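Local coordinates for serpin-12 (Manduca sexta, PDB 6CJ7), which is a serpin-family serine protease inhibitor that controls the prophenoloxidase activation system in larval hemolymph, at residues A[91-96]-A[230-235]; A[322-327]-A[371-376]; A[213-218]-A[258-263]; A[85-90]-A[363-368]. One frame throughout, in Å; residues are numbered along the deposited sequence.

Interaction 1 (A[91-96]-A[230-235]); sequences NILKTA and NEYSLI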
loop_
_atom_site.group_PDB
_atom_site.type_symbol
_atom_site.label_atom_id
_atom_site.label_comp_id
_atom_site.label_asym_id
_atom_site.label_seq_id
_atom_site.Cartn_x
_atom_site.Cartn_y
_atom_site.Cartn_z
ATOM N N ASN A 91 3.581 -10.774 -13.422
ATOM C CA ASN A 91 3.395 -9.709 -12.448
ATOM C C ASN A 91 3.783 -10.243 -11.079
ATOM O O ASN A 91 3.249 -11.264 -10.635
ATOM C CB ASN A 91 1.947 -9.215 -12.430
ATOM C CG ASN A 91 1.513 -8.618 -13.753
ATOM O OD1 ASN A 91 2.261 -7.851 -14.361
ATOM N ND2 ASN A 91 0.310 -8.974 -14.214
ATOM N N ILE A 92 4.709 -9.571 -10.407
ATOM C CA ILE A 92 5.170 -10.021 -9.099
ATOM C C ILE A 92 4.513 -9.159 -8.028
ATOM O O ILE A 92 4.833 -7.976 -7.887
ATOM C CB ILE A 92 6.698 -9.968 -8.992
ATOM C CG1 ILE A 92 7.332 -10.883 -10.039
ATOM C CG2 ILE A 92 7.137 -10.353 -7.573
ATOM C CD1 ILE A 92 8.837 -10.871 -10.023
ATOM N N LEU A 93 3.598 -9.747 -7.261
ATOM C CA LEU A 93 3.041 -9.105 -6.078
ATOM C C LEU A 93 3.354 -10.006 -4.896
ATOM O O LEU A 93 2.905 -11.159 -4.861
ATOM C CB LEU A 93 1.534 -8.869 -6.214
ATOM C CG LEU A 93 0.798 -8.291 -4.999
ATOM C CD1 LEU A 93 1.232 -6.849 -4.747
ATOM C CD2 LEU A 93 -0.710 -8.356 -5.207
ATOM N N LYS A 94 4.142 -9.493 -3.947
ATOM C CA LYS A 94 4.574 -10.257 -2.786
ATOM C C LYS A 94 4.080 -9.552 -1.535
ATOM O O LYS A 94 4.343 -8.362 -1.346
ATOM C CB LYS A 94 6.098 -10.408 -2.735
ATOM C CG LYS A 94 6.709 -11.209 -3.863
ATOM C CD LYS A 94 6.335 -12.672 -3.750
ATOM C CE LYS A 94 7.070 -13.516 -4.774
ATOM N NZ LYS A 94 6.773 -14.965 -4.583
ATOM N N THR A 95 3.354 -10.280 -0.691
ATOM C CA THR A 95 2.857 -9.709 0.550
ATOM C C THR A 95 3.448 -10.476 1.722
ATOM O O THR A 95 3.714 -11.680 1.632
ATOM C CB THR A 95 1.329 -9.731 0.629
ATOM O OG1 THR A 95 0.862 -11.076 0.481
ATOM C CG2 THR A 95 0.724 -8.858 -0.461
ATOM N N ALA A 96 3.684 -9.759 2.816
ATOM C CA ALA A 96 4.119 -10.380 4.063
ATOM C C ALA A 96 3.294 -9.787 5.197
ATOM O O ALA A 96 3.497 -8.629 5.580
ATOM C CB ALA A 96 5.613 -10.171 4.306
ATOM N N ASN A 230 -4.103 -7.943 -17.944
ATOM C CA ASN A 230 -4.926 -6.917 -17.307
ATOM C C ASN A 230 -5.250 -7.263 -15.855
ATOM O O ASN A 230 -6.321 -6.933 -15.352
ATOM C CB ASN A 230 -6.211 -6.656 -18.095
ATOM C CG ASN A 230 -6.789 -5.276 -17.806
ATOM O OD1 ASN A 230 -6.045 -4.307 -17.634
ATOM N ND2 ASN A 230 -8.110 -5.184 -17.731
ATOM N N GLU A 231 -4.306 -7.910 -15.166
ATOM C CA GLU A 231 -4.520 -8.245 -13.759
ATOM C C GLU A 231 -4.484 -7.000 -12.893
ATOM O O GLU A 231 -5.245 -6.880 -11.922
ATOM C CB GLU A 231 -3.453 -9.236 -13.295
ATOM C CG GLU A 231 -3.624 -10.604 -13.926
ATOM C CD GLU A 231 -2.455 -11.522 -13.674
ATOM O OE1 GLU A 231 -1.407 -11.027 -13.172
ATOM O OE2 GLU A 231 -2.583 -12.724 -14.002
ATOM N N TYR A 232 -3.601 -6.070 -13.238
ATOM C CA TYR A 232 -3.396 -4.831 -12.506
ATOM C C TYR A 232 -3.318 -3.686 -13.503
ATOM O O TYR A 232 -3.025 -3.886 -14.683
ATOM C CB TYR A 232 -2.096 -4.842 -11.668
ATOM C CG TYR A 232 -1.965 -6.062 -10.784
ATOM C CD1 TYR A 232 -2.514 -6.078 -9.506
ATOM C CD2 TYR A 232 -1.285 -7.190 -11.228
ATOM C CE1 TYR A 232 -2.404 -7.206 -8.706
ATOM C CE2 TYR A 232 -1.178 -8.318 -10.445
ATOM C CZ TYR A 232 -1.723 -8.314 -9.174
ATOM O OH TYR A 232 -1.608 -9.439 -8.386
ATOM N N SER A 233 -3.515 -2.471 -12.998
ATOM C CA SER A 233 -3.275 -1.259 -13.771
ATOM C C SER A 233 -2.458 -0.295 -12.935
ATOM O O SER A 233 -2.630 -0.219 -11.722
ATOM C CB SER A 233 -4.579 -0.545 -14.153
ATOM O OG SER A 233 -5.456 -1.398 -14.866
ATOM N N LEU A 234 -1.588 0.464 -13.597
ATOM C CA LEU A 234 -1.022 1.662 -12.994
ATOM C C LEU A 234 -1.845 2.843 -13.490
ATOM O O LEU A 234 -1.887 3.121 -14.697
ATOM C CB LEU A 234 0.462 1.853 -13.315
ATOM C CG LEU A 234 1.136 2.881 -12.389
ATOM C CD1 LEU A 234 1.329 2.302 -10.983
ATOM C CD2 LEU A 234 2.458 3.345 -13.002
ATOM N N ILE A 235 -2.531 3.503 -12.565
ATOM C CA ILE A 235 -3.348 4.662 -12.875
ATOM C C ILE A 235 -2.522 5.878 -12.495
ATOM O O ILE A 235 -2.128 6.036 -11.334
ATOM C CB ILE A 235 -4.687 4.612 -12.129
ATOM C CG1 ILE A 235 -5.443 3.339 -12.528
ATOM C CG2 ILE A 235 -5.523 5.862 -12.441
ATOM C CD1 ILE A 235 -6.672 3.060 -11.683
HETATM O O HOH W 1 0.203 -11.270 -8.987
#
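Asn91 meets the rim of the Tyr232 ring: its ND2 lies in the ring plane, 3.8 Å from Tyr232 CD2, with the amide almost square to the ring, at 84°. In that plane, too, a water sits 2.6 Å from Tyr232 OH and makes a weak bond to Asn91 O. Asn91 CB approaches the ring obliquely, 3.8 Å from Tyr232 CE2. Leu93, with CG anti to its backbone N (chi1 176°), rests its CD2 against the hydroxyl, 3.5 Å from Tyr232 OH; Tyr232 CE1 is 4.1 Å away. The ring also has Arg87 as a cation-pi partner and Phe173 edge-to-face. In serpin terms this joins strand 92-102 of the large central sheet A to strand 232-239 of sheet B. Tyrosine suits a site where the ring packs on side chains and the hydroxyl reaches a water; an alanine here would probably open a gap beside Leu93 and Asn91 and rob Arg87 of its aromatic partner. Asparagine suits because its amide both donates and accepts: ND2 gives Glu231 OE1, also held by Ser89 OG, a hydrogen bond of 2.9 Å at 163°, within the amide plane but from above the carboxylate plane, and Asn91 OD1 accepts from Leu176 N.

Interaction 2 (A[322-327]-A[371-376]); sequences AVLTID and PLFMAR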
loop_
_atom_site.group_PDB
_atom_site.type_symbol
_atom_site.label_atom_id
_atom_site.label_comp_id
_atom_site.label_asym_id
_atom_site.label_seq_id
_atom_site.Cartn_x
_atom_site.Cartn_y
_atom_site.Cartn_z
ATOM N N ALA A 322 6.265 -0.683 1.961
ATOM C CA ALA A 322 5.685 -0.739 0.625
ATOM C C ALA A 322 6.776 -0.424 -0.381
ATOM O O ALA A 322 7.467 0.588 -0.239
ATOM C CB ALA A 322 4.531 0.262 0.479
ATOM N N VAL A 323 6.945 -1.286 -1.384
ATOM C CA VAL A 323 7.944 -1.081 -2.435
ATOM C C VAL A 323 7.253 -1.239 -3.782
ATOM O O VAL A 323 6.628 -2.269 -4.042
ATOM C CB VAL A 323 9.122 -2.072 -2.335
ATOM C CG1 VAL A 323 10.079 -1.868 -3.514
ATOM C CG2 VAL A 323 9.877 -1.914 -1.016
ATOM N N LEU A 324 7.390 -0.232 -4.651
ATOM C CA LEU A 324 6.832 -0.288 -6.000
ATOM C C LEU A 324 7.924 0.116 -6.977
ATOM O O LEU A 324 8.543 1.173 -6.814
ATOM C CB LEU A 324 5.637 0.653 -6.155
ATOM C CG LEU A 324 5.115 0.829 -7.575
ATOM C CD1 LEU A 324 4.470 -0.479 -8.036
ATOM C CD2 LEU A 324 4.118 1.985 -7.626
ATOM N N THR A 325 8.154 -0.715 -7.988
ATOM C CA THR A 325 9.179 -0.461 -8.996
ATOM C C THR A 325 8.530 -0.547 -10.363
ATOM O O THR A 325 7.783 -1.491 -10.631
ATOM C CB THR A 325 10.327 -1.484 -8.914
ATOM O OG1 THR A 325 10.912 -1.444 -7.605
ATOM C CG2 THR A 325 11.397 -1.181 -9.945
ATOM N N ILE A 326 8.840 0.409 -11.244
ATOM C CA ILE A 326 8.422 0.284 -12.636
ATOM C C ILE A 326 9.634 0.434 -13.546
ATOM O O ILE A 326 10.595 1.139 -13.221
ATOM C CB ILE A 326 7.316 1.298 -13.030
ATOM C CG1 ILE A 326 7.818 2.732 -13.056
ATOM C CG2 ILE A 326 6.092 1.169 -12.110
ATOM C CD1 ILE A 326 6.823 3.642 -13.739
ATOM N N ASP A 327 9.586 -0.247 -14.688
ATOM C CA ASP A 327 10.595 -0.068 -15.735
ATOM C C ASP A 327 9.947 -0.408 -17.073
ATOM O O ASP A 327 8.720 -0.482 -17.175
ATOM C CB ASP A 327 11.876 -0.876 -15.430
ATOM C CG ASP A 327 11.675 -2.385 -15.435
ATOM O OD1 ASP A 327 10.689 -2.897 -16.006
ATOM O OD2 ASP A 327 12.546 -3.077 -14.861
ATOM N N PRO A 371 -7.312 -0.134 -4.496
ATOM C CA PRO A 371 -5.951 0.404 -4.647
ATOM C C PRO A 371 -4.966 -0.356 -3.772
ATOM O O PRO A 371 -4.994 -0.261 -2.539
ATOM C CB PRO A 371 -6.108 1.865 -4.202
ATOM C CG PRO A 371 -7.216 1.800 -3.174
ATOM C CD PRO A 371 -8.174 0.745 -3.686
ATOM N N LEU A 372 -4.086 -1.115 -4.413
ATOM C CA LEU A 372 -3.055 -1.866 -3.711
ATOM C C LEU A 372 -1.883 -0.992 -3.304
ATOM O O LEU A 372 -1.180 -1.337 -2.357
ATOM C CB LEU A 372 -2.522 -3.002 -4.583
ATOM C CG LEU A 372 -3.554 -4.073 -4.944
ATOM C CD1 LEU A 372 -2.929 -5.108 -5.872
ATOM C CD2 LEU A 372 -4.059 -4.738 -3.677
ATOM N N PHE A 373 -1.633 0.094 -4.029
ATOM C CA PHE A 373 -0.505 0.975 -3.756
ATOM C C PHE A 373 -0.932 2.384 -4.135
ATOM O O PHE A 373 -1.597 2.581 -5.163
ATOM C CB PHE A 373 0.719 0.530 -4.586
ATOM C CG PHE A 373 2.045 0.762 -3.958
ATOM C CD1 PHE A 373 2.668 1.996 -4.064
ATOM C CD2 PHE A 373 2.734 -0.279 -3.364
ATOM C CE1 PHE A 373 3.930 2.204 -3.513
ATOM C CE2 PHE A 373 3.976 -0.090 -2.823
ATOM C CZ PHE A 373 4.584 1.159 -2.893
ATOM N N MET A 374 -0.563 3.357 -3.303
ATOM C CA MET A 374 -0.718 4.770 -3.639
ATOM C C MET A 374 0.636 5.442 -3.492
ATOM O O MET A 374 1.347 5.202 -2.512
ATOM C CB MET A 374 -1.763 5.467 -2.759
ATOM C CG MET A 374 -3.167 4.939 -2.968
ATOM S SD MET A 374 -4.366 5.812 -1.958
ATOM C CE MET A 374 -4.436 7.402 -2.792
ATOM N N ALA A 375 1.014 6.251 -4.476
ATOM C CA ALA A 375 2.293 6.938 -4.375
ATOM C C ALA A 375 2.126 8.372 -4.831
ATOM O O ALA A 375 1.563 8.632 -5.901
ATOM C CB ALA A 375 3.383 6.251 -5.205
ATOM N N ARG A 376 2.648 9.293 -4.035
ATOM C CA ARG A 376 2.820 10.676 -4.447
ATOM C C ARG A 376 4.280 10.825 -4.864
ATOM O O ARG A 376 5.188 10.776 -4.026
ATOM C CB ARG A 376 2.436 11.623 -3.307
ATOM C CG ARG A 376 2.748 13.120 -3.555
ATOM C CD ARG A 376 2.295 13.945 -2.392
ATOM N NE ARG A 376 3.280 13.830 -1.320
ATOM C CZ ARG A 376 3.114 14.254 -0.076
ATOM N NH1 ARG A 376 1.997 14.858 0.267
ATOM N NH2 ARG A 376 4.080 14.072 0.812
#
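Phe373 drives its ring against the inner side of strand 322-326, where Ala322 and Leu324 receive it. From CB, which heads toward that strand, the side chain leaves with CG well short of fully anti to the backbone N (chi1 -148°), a turn that carries the ring in beneath Leu324. At the near end of the ring, Phe373 CD1 lies 3.8 Å from Leu324 CD2. Farther out, Phe373 CE1 comes 3.5 Å from Leu324 CB, and that methylene sits over one face of the ring in a CH-pi contact, 3.6 Å from the centroid and 18° off the normal. On the other branch Phe373 CE2 is packed closely against Ala322 CB, at 3.4 Å, while Val323 N stands in the ring plane at the edge, 3.5 Å from Phe373 CE2. CZ, the tip, falls between the two residues, touching both Ala322 CB and Leu324 CB. Segments 322-326 and 373-376 cross at -75°, where sheet A of the serpin packs on sheet B. Strand 317-326 pairs directly with strand 165-174, the two strands between which a serpin's reactive-centre loop inserts after cleavage, so the ring packs beneath a part of sheet A that probably has to shift. Leu372 and Phe373 both face Leu363 in a classic beta bulge, and the chain turns a corner at Leu372. Alanine suits the place beside the CE2-CZ corner because a bare methyl can come this close; at Leu324 the backbone sets CB over the face, and the branch adds Leu324 CD2 beside Phe373 CD1.

Interaction 3 (A[213-218]-A[258-263]); sequences GTHKPA and ASFLDL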
loop_
_atom_site.group_PDB
_atom_site.type_symbol
_atom_site.label_atom_id
_atom_site.label_comp_id
_atom_site.label_asym_id
_atom_site.label_seq_id
_atom_site.Cartn_x
_atom_site.Cartn_y
_atom_site.Cartn_z
ATOM N N GLY A 213 -8.081 10.237 -20.151
ATOM C CA GLY A 213 -8.976 11.370 -20.248
ATOM C C GLY A 213 -8.517 12.480 -19.332
ATOM O O GLY A 213 -7.399 12.465 -18.817
ATOM N N THR A 214 -9.397 13.458 -19.156
ATOM C CA THR A 214 -9.183 14.561 -18.229
ATOM C C THR A 214 -10.322 14.548 -17.226
ATOM O O THR A 214 -11.491 14.649 -17.613
ATOM C CB THR A 214 -9.129 15.906 -18.956
ATOM O OG1 THR A 214 -8.105 15.872 -19.960
ATOM C CG2 THR A 214 -8.828 17.024 -17.972
ATOM N N HIS A 215 -9.985 14.423 -15.946
ATOM C CA HIS A 215 -10.981 14.464 -14.878
ATOM C C HIS A 215 -11.103 15.908 -14.409
ATOM O O HIS A 215 -10.291 16.385 -13.611
ATOM C CB HIS A 215 -10.588 13.533 -13.738
ATOM C CG HIS A 215 -11.709 13.235 -12.792
ATOM N ND1 HIS A 215 -12.928 12.750 -13.215
ATOM C CD2 HIS A 215 -11.800 13.359 -11.446
ATOM C CE1 HIS A 215 -13.719 12.581 -12.172
ATOM N NE2 HIS A 215 -13.060 12.948 -11.086
ATOM N N LYS A 216 -12.120 16.614 -14.907
ATOM C CA LYS A 216 -12.266 18.023 -14.551
ATOM C C LYS A 216 -12.561 18.257 -13.075
ATOM O O LYS A 216 -11.990 19.207 -12.510
ATOM C CB LYS A 216 -13.336 18.693 -15.427
ATOM C CG LYS A 216 -12.870 19.015 -16.841
ATOM C CD LYS A 216 -11.640 19.941 -16.885
ATOM C CE LYS A 216 -11.690 21.081 -15.867
ATOM N NZ LYS A 216 -10.347 21.704 -15.684
ATOM N N PRO A 217 -13.412 17.476 -12.397
ATOM C CA PRO A 217 -13.541 17.646 -10.938
ATOM C C PRO A 217 -12.220 17.536 -10.191
ATOM O O PRO A 217 -12.140 17.987 -9.039
ATOM C CB PRO A 217 -14.513 16.528 -10.528
ATOM C CG PRO A 217 -14.756 15.709 -11.756
ATOM C CD PRO A 217 -14.451 16.575 -12.923
ATOM N N ALA A 218 -11.183 16.967 -10.804
ATOM C CA ALA A 218 -9.865 16.879 -10.197
ATOM C C ALA A 218 -8.837 17.794 -10.845
ATOM O O ALA A 218 -7.722 17.902 -10.320
ATOM C CB ALA A 218 -9.352 15.430 -10.250
ATOM N N ALA A 258 -11.999 4.373 -9.649
ATOM C CA ALA A 258 -12.629 3.197 -10.248
ATOM C C ALA A 258 -13.267 3.530 -11.592
ATOM O O ALA A 258 -13.193 2.731 -12.533
ATOM C CB ALA A 258 -13.668 2.608 -9.292
ATOM N N SER A 259 -13.877 4.716 -11.713
ATOM C CA SER A 259 -14.486 5.128 -12.974
ATOM C C SER A 259 -13.465 5.304 -14.092
ATOM O O SER A 259 -13.837 5.221 -15.268
ATOM C CB SER A 259 -15.260 6.437 -12.796
ATOM O OG SER A 259 -14.394 7.562 -12.886
ATOM N N PHE A 260 -12.194 5.555 -13.757
ATOM C CA PHE A 260 -11.183 5.742 -14.793
ATOM C C PHE A 260 -10.988 4.477 -15.621
ATOM O O PHE A 260 -10.564 4.556 -16.779
ATOM C CB PHE A 260 -9.857 6.174 -14.161
ATOM C CG PHE A 260 -9.908 7.522 -13.487
ATOM C CD1 PHE A 260 -10.864 8.463 -13.836
ATOM C CD2 PHE A 260 -8.993 7.842 -12.502
ATOM C CE1 PHE A 260 -10.901 9.705 -13.205
ATOM C CE2 PHE A 260 -9.027 9.074 -11.859
ATOM C CZ PHE A 260 -9.976 10.006 -12.218
ATOM N N LEU A 261 -11.291 3.306 -15.053
ATOM C CA LEU A 261 -11.205 2.062 -15.809
ATOM C C LEU A 261 -12.277 1.961 -16.889
ATOM O O LEU A 261 -12.197 1.067 -17.740
ATOM C CB LEU A 261 -11.297 0.861 -14.860
ATOM C CG LEU A 261 -10.119 0.548 -13.925
ATOM C CD1 LEU A 261 -8.784 0.710 -14.631
ATOM C CD2 LEU A 261 -10.148 1.399 -12.654
ATOM N N ASP A 262 -13.265 2.856 -16.887
ATOM C CA ASP A 262 -14.293 2.892 -17.917
ATOM C C ASP A 262 -14.030 3.953 -18.977
ATOM O O ASP A 262 -14.855 4.126 -19.880
ATOM C CB ASP A 262 -15.667 3.130 -17.282
ATOM C CG ASP A 262 -16.064 2.027 -16.332
ATOM O OD1 ASP A 262 -15.720 0.859 -16.611
ATOM O OD2 ASP A 262 -16.712 2.327 -15.306
ATOM N N LEU A 263 -12.909 4.664 -18.886
ATOM C CA LEU A 263 -12.596 5.679 -19.877
ATOM C C LEU A 263 -12.363 5.028 -21.238
ATOM O O LEU A 263 -11.776 3.943 -21.318
ATOM C CB LEU A 263 -11.357 6.470 -19.463
ATOM C CG LEU A 263 -11.515 7.452 -18.304
ATOM C CD1 LEU A 263 -10.150 7.909 -17.821
ATOM C CD2 LEU A 263 -12.365 8.636 -18.749
#
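His215 swings its imidazole out with CG opposite the backbone N (chi1 -164°), while Phe260 has CG opposite its carbonyl carbon, and these settings bring the two rings together as a T-shaped, edge-to-face pair. The pair joins the end of strand 198-215 to Phe260 of helix 254-260, a short helix lying against sheet B of the serpin fold. Phenylalanine supplies the edge: its CE1 points at the imidazole face, 3.6 Å from His215 CG. The ring planes stand at 78°, with centroids 5.0 Å apart. Behind the imidazole, on its opposite face, rests Pro217 CG, so the flat ring is sandwiched between two apolar groups. Replaced by a serine, His215 would lose its ring, and the edge of Phe260 would probably be left facing a gap, with Pro217 no longer backed by an aromatic plate. Phe260 itself reaches on to Val222 and Ile235 of the neighbouring strands, which suits a large apolar side chain. The chain then bends in a type I beta turn from Phe260 to Leu263, which presents Leu263 to Gly213. A glycine suits that position because a beta carbon would crowd Leu263 CD2; with hydrogen alone there, Leu263 CD1 settles 3.9 Å from Gly213 N.

Interaction 4 (A[85-90]-A[363-368]); sequences QKRNSR and LWDNRS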
loop_
_atom_site.group_PDB
_atom_site.type_symbol
_atom_site.label_atom_id
_atom_site.label_comp_id
_atom_site.label_asym_id
_atom_site.label_seq_id
_atom_site.Cartn_x
_atom_site.Cartn_y
_atom_site.Cartn_z
ATOM N N GLN A 85 -3.894 -14.960 -5.336
ATOM C CA GLN A 85 -3.162 -16.218 -5.407
ATOM C C GLN A 85 -3.536 -17.045 -6.628
ATOM O O GLN A 85 -2.802 -17.974 -6.973
ATOM C CB GLN A 85 -3.378 -17.004 -4.116
ATOM C CG GLN A 85 -2.684 -16.313 -2.956
ATOM C CD GLN A 85 -3.104 -16.846 -1.616
ATOM O OE1 GLN A 85 -3.013 -16.150 -0.603
ATOM N NE2 GLN A 85 -3.565 -18.090 -1.594
ATOM N N LYS A 86 -4.642 -16.721 -7.303
ATOM C CA LYS A 86 -4.964 -17.427 -8.539
ATOM C C LYS A 86 -4.054 -17.020 -9.688
ATOM O O LYS A 86 -4.014 -17.723 -10.703
ATOM C CB LYS A 86 -6.410 -17.169 -8.960
ATOM C CG LYS A 86 -7.448 -17.966 -8.217
ATOM C CD LYS A 86 -8.748 -17.977 -9.001
ATOM C CE LYS A 86 -9.832 -17.180 -8.303
ATOM N NZ LYS A 86 -10.956 -16.866 -9.233
ATOM N N ARG A 87 -3.342 -15.905 -9.556
ATOM C CA ARG A 87 -2.599 -15.351 -10.679
ATOM C C ARG A 87 -1.296 -16.114 -10.872
ATOM O O ARG A 87 -0.547 -16.337 -9.914
ATOM C CB ARG A 87 -2.347 -13.863 -10.451
ATOM C CG ARG A 87 -3.632 -13.037 -10.552
ATOM C CD ARG A 87 -3.509 -11.596 -10.063
ATOM N NE ARG A 87 -4.805 -10.934 -10.190
ATOM C CZ ARG A 87 -5.291 -10.044 -9.327
ATOM N NH1 ARG A 87 -4.581 -9.671 -8.262
ATOM N NH2 ARG A 87 -6.501 -9.530 -9.540
ATOM N N ASN A 88 -1.042 -16.525 -12.126
ATOM C CA ASN A 88 0.163 -17.248 -12.536
ATOM C C ASN A 88 0.720 -16.486 -13.730
ATOM O O ASN A 88 0.560 -16.896 -14.875
ATOM C CB ASN A 88 -0.141 -18.717 -12.890
ATOM C CG ASN A 88 -0.302 -19.591 -11.661
ATOM O OD1 ASN A 88 0.558 -19.605 -10.779
ATOM N ND2 ASN A 88 -1.406 -20.329 -11.598
ATOM N N SER A 89 1.360 -15.357 -13.455
ATOM C CA SER A 89 1.804 -14.447 -14.496
ATOM C C SER A 89 3.159 -13.884 -14.100
ATOM O O SER A 89 3.688 -14.172 -13.025
ATOM C CB SER A 89 0.807 -13.302 -14.693
ATOM O OG SER A 89 0.872 -12.426 -13.583
ATOM N N ARG A 90 3.713 -13.051 -14.973
ATOM C CA ARG A 90 4.973 -12.406 -14.644
ATOM C C ARG A 90 4.806 -11.151 -13.792
ATOM O O ARG A 90 5.815 -10.500 -13.476
ATOM C CB ARG A 90 5.724 -12.074 -15.935
ATOM C CG ARG A 90 6.382 -13.309 -16.589
ATOM C CD ARG A 90 6.895 -13.046 -17.978
ATOM N NE ARG A 90 5.815 -12.805 -18.928
ATOM C CZ ARG A 90 5.981 -12.617 -20.229
ATOM N NH1 ARG A 90 7.199 -12.631 -20.745
ATOM N NH2 ARG A 90 4.927 -12.408 -21.012
ATOM N N LEU A 363 -1.572 1.817 -7.964
ATOM C CA LEU A 363 -1.598 0.450 -8.460
ATOM C C LEU A 363 -2.956 -0.143 -8.126
ATOM O O LEU A 363 -3.333 -0.217 -6.951
ATOM C CB LEU A 363 -0.467 -0.382 -7.860
ATOM C CG LEU A 363 -0.474 -1.820 -8.401
ATOM C CD1 LEU A 363 0.015 -1.848 -9.858
ATOM C CD2 LEU A 363 0.360 -2.737 -7.502
ATOM N N TRP A 364 -3.696 -0.544 -9.160
ATOM C CA TRP A 364 -5.087 -0.945 -9.031
ATOM C C TRP A 364 -5.203 -2.437 -9.305
ATOM O O TRP A 364 -4.649 -2.933 -10.295
ATOM C CB TRP A 364 -5.946 -0.141 -10.016
ATOM C CG TRP A 364 -7.427 -0.241 -9.815
ATOM C CD1 TRP A 364 -8.319 -1.011 -10.527
ATOM C CD2 TRP A 364 -8.201 0.491 -8.866
ATOM N NE1 TRP A 364 -9.595 -0.809 -10.058
ATOM C CE2 TRP A 364 -9.549 0.110 -9.036
ATOM C CE3 TRP A 364 -7.883 1.431 -7.874
ATOM C CZ2 TRP A 364 -10.579 0.639 -8.252
ATOM C CZ3 TRP A 364 -8.913 1.953 -7.102
ATOM C CH2 TRP A 364 -10.230 1.560 -7.293
ATOM N N ASP A 365 -5.899 -3.148 -8.419
ATOM C CA ASP A 365 -6.285 -4.536 -8.664
ATOM C C ASP A 365 -7.560 -4.521 -9.503
ATOM O O ASP A 365 -8.616 -4.077 -9.037
ATOM C CB ASP A 365 -6.460 -5.274 -7.336
ATOM C CG ASP A 365 -6.654 -6.777 -7.519
ATOM O OD1 ASP A 365 -7.507 -7.195 -8.349
ATOM O OD2 ASP A 365 -5.944 -7.557 -6.844
ATOM N N ASN A 366 -7.450 -4.931 -10.777
ATOM C CA ASN A 366 -8.564 -4.812 -11.714
ATOM C C ASN A 366 -9.679 -5.809 -11.445
ATOM O O ASN A 366 -10.788 -5.646 -11.977
ATOM C CB ASN A 366 -8.067 -5.011 -13.142
ATOM C CG ASN A 366 -7.184 -3.885 -13.601
ATOM O OD1 ASN A 366 -7.305 -2.765 -13.109
ATOM N ND2 ASN A 366 -6.293 -4.165 -14.545
ATOM N N ARG A 367 -9.397 -6.873 -10.703
ATOM C CA ARG A 367 -10.433 -7.860 -10.431
ATOM C C ARG A 367 -11.185 -7.527 -9.149
ATOM O O ARG A 367 -12.405 -7.706 -9.073
ATOM C CB ARG A 367 -9.828 -9.266 -10.331
ATOM C CG ARG A 367 -10.864 -10.354 -9.924
ATOM C CD ARG A 367 -11.438 -11.001 -11.115
ATOM N NE ARG A 367 -12.482 -12.014 -10.842
ATOM C CZ ARG A 367 -12.405 -13.282 -11.224
ATOM N NH1 ARG A 367 -11.326 -13.718 -11.870
ATOM N NH2 ARG A 367 -13.402 -14.108 -10.960
ATOM N N SER A 368 -10.479 -7.029 -8.139
ATOM C CA SER A 368 -11.103 -6.713 -6.858
ATOM C C SER A 368 -11.457 -5.237 -6.704
ATOM O O SER A 368 -12.137 -4.880 -5.733
ATOM C CB SER A 368 -10.190 -7.151 -5.707
ATOM O OG SER A 368 -10.176 -8.569 -5.604
#
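Arg87 buries the most surface in this contact; its polar end meets Asp365, and it also packs on Arg367. Its side chain runs out extended from CG to NE and presents its end to the carboxylate: Arg87 NH1 binds Asp365 OD2 at 2.9 Å and Arg87 NH2 binds Asp365 OD1 at 2.8 Å, a two-pronged salt bridge with N-H angles of 163° and 156°. Both oxygens lie near the guanidinium plane, but the carboxylate is twisted 48° against it: OD1 is met on its syn side, tilted from the carboxylate plane, and OD2 from above that plane. Arginine suits the site because its two terminal nitrogens offer a pair of N-H groups side by side. Asp365 suits the other end because its short side chain also reaches forward along the chain. OD1 takes hydrogen bonds from Arg367 N and Ser368 N, both at 3.0 Å, forming an Asx turn and the wider Asx motif where the strand ends. Three donors thus grip OD1, which fixes the carboxylate's rotation and would be expected to favour its charged form. Arg367 CB lies at the edge of the Arg87 guanidinium, 3.4 Å from Arg87 NH2. Farther out, Arg367 NH2 stands 4.1 Å from Lys86 NZ; Glu83, in a salt bridge with Lys86 and a long, weak ion pair with Arg367, probably offsets part of this like charge. The loop between helix 70-85 and strand 92-102 is in this way fastened to the end of strand 359-365, which lies between strands 232-239 and 370-377, with helix 254-260 packed on Trp364.

Starting from the N terminus, residues 85-90 open interaction 4 and the very next residues, 91-96, open interaction 1. Interaction 3 begins at 213-218, before interaction 1 closes at 230-235, so these two cross; interaction 3 closes at 258-263. Interaction 2 opens at 322-327, and interaction 4, whose long loop encloses both 1 and 3, closes at 363-368 before interaction 2 does at 371-376, so 2 and 4 cross as well. Interactions 1 and 2 bring strands of sheet A onto sheet B, interaction 4 ties the loop after helix 70-85 to the end of strand 359-365, and interaction 3 ties the end of strand 198-215 to helix 254-260. Leu372 touches Tyr232, and Leu261 touches Trp364, linking the sites.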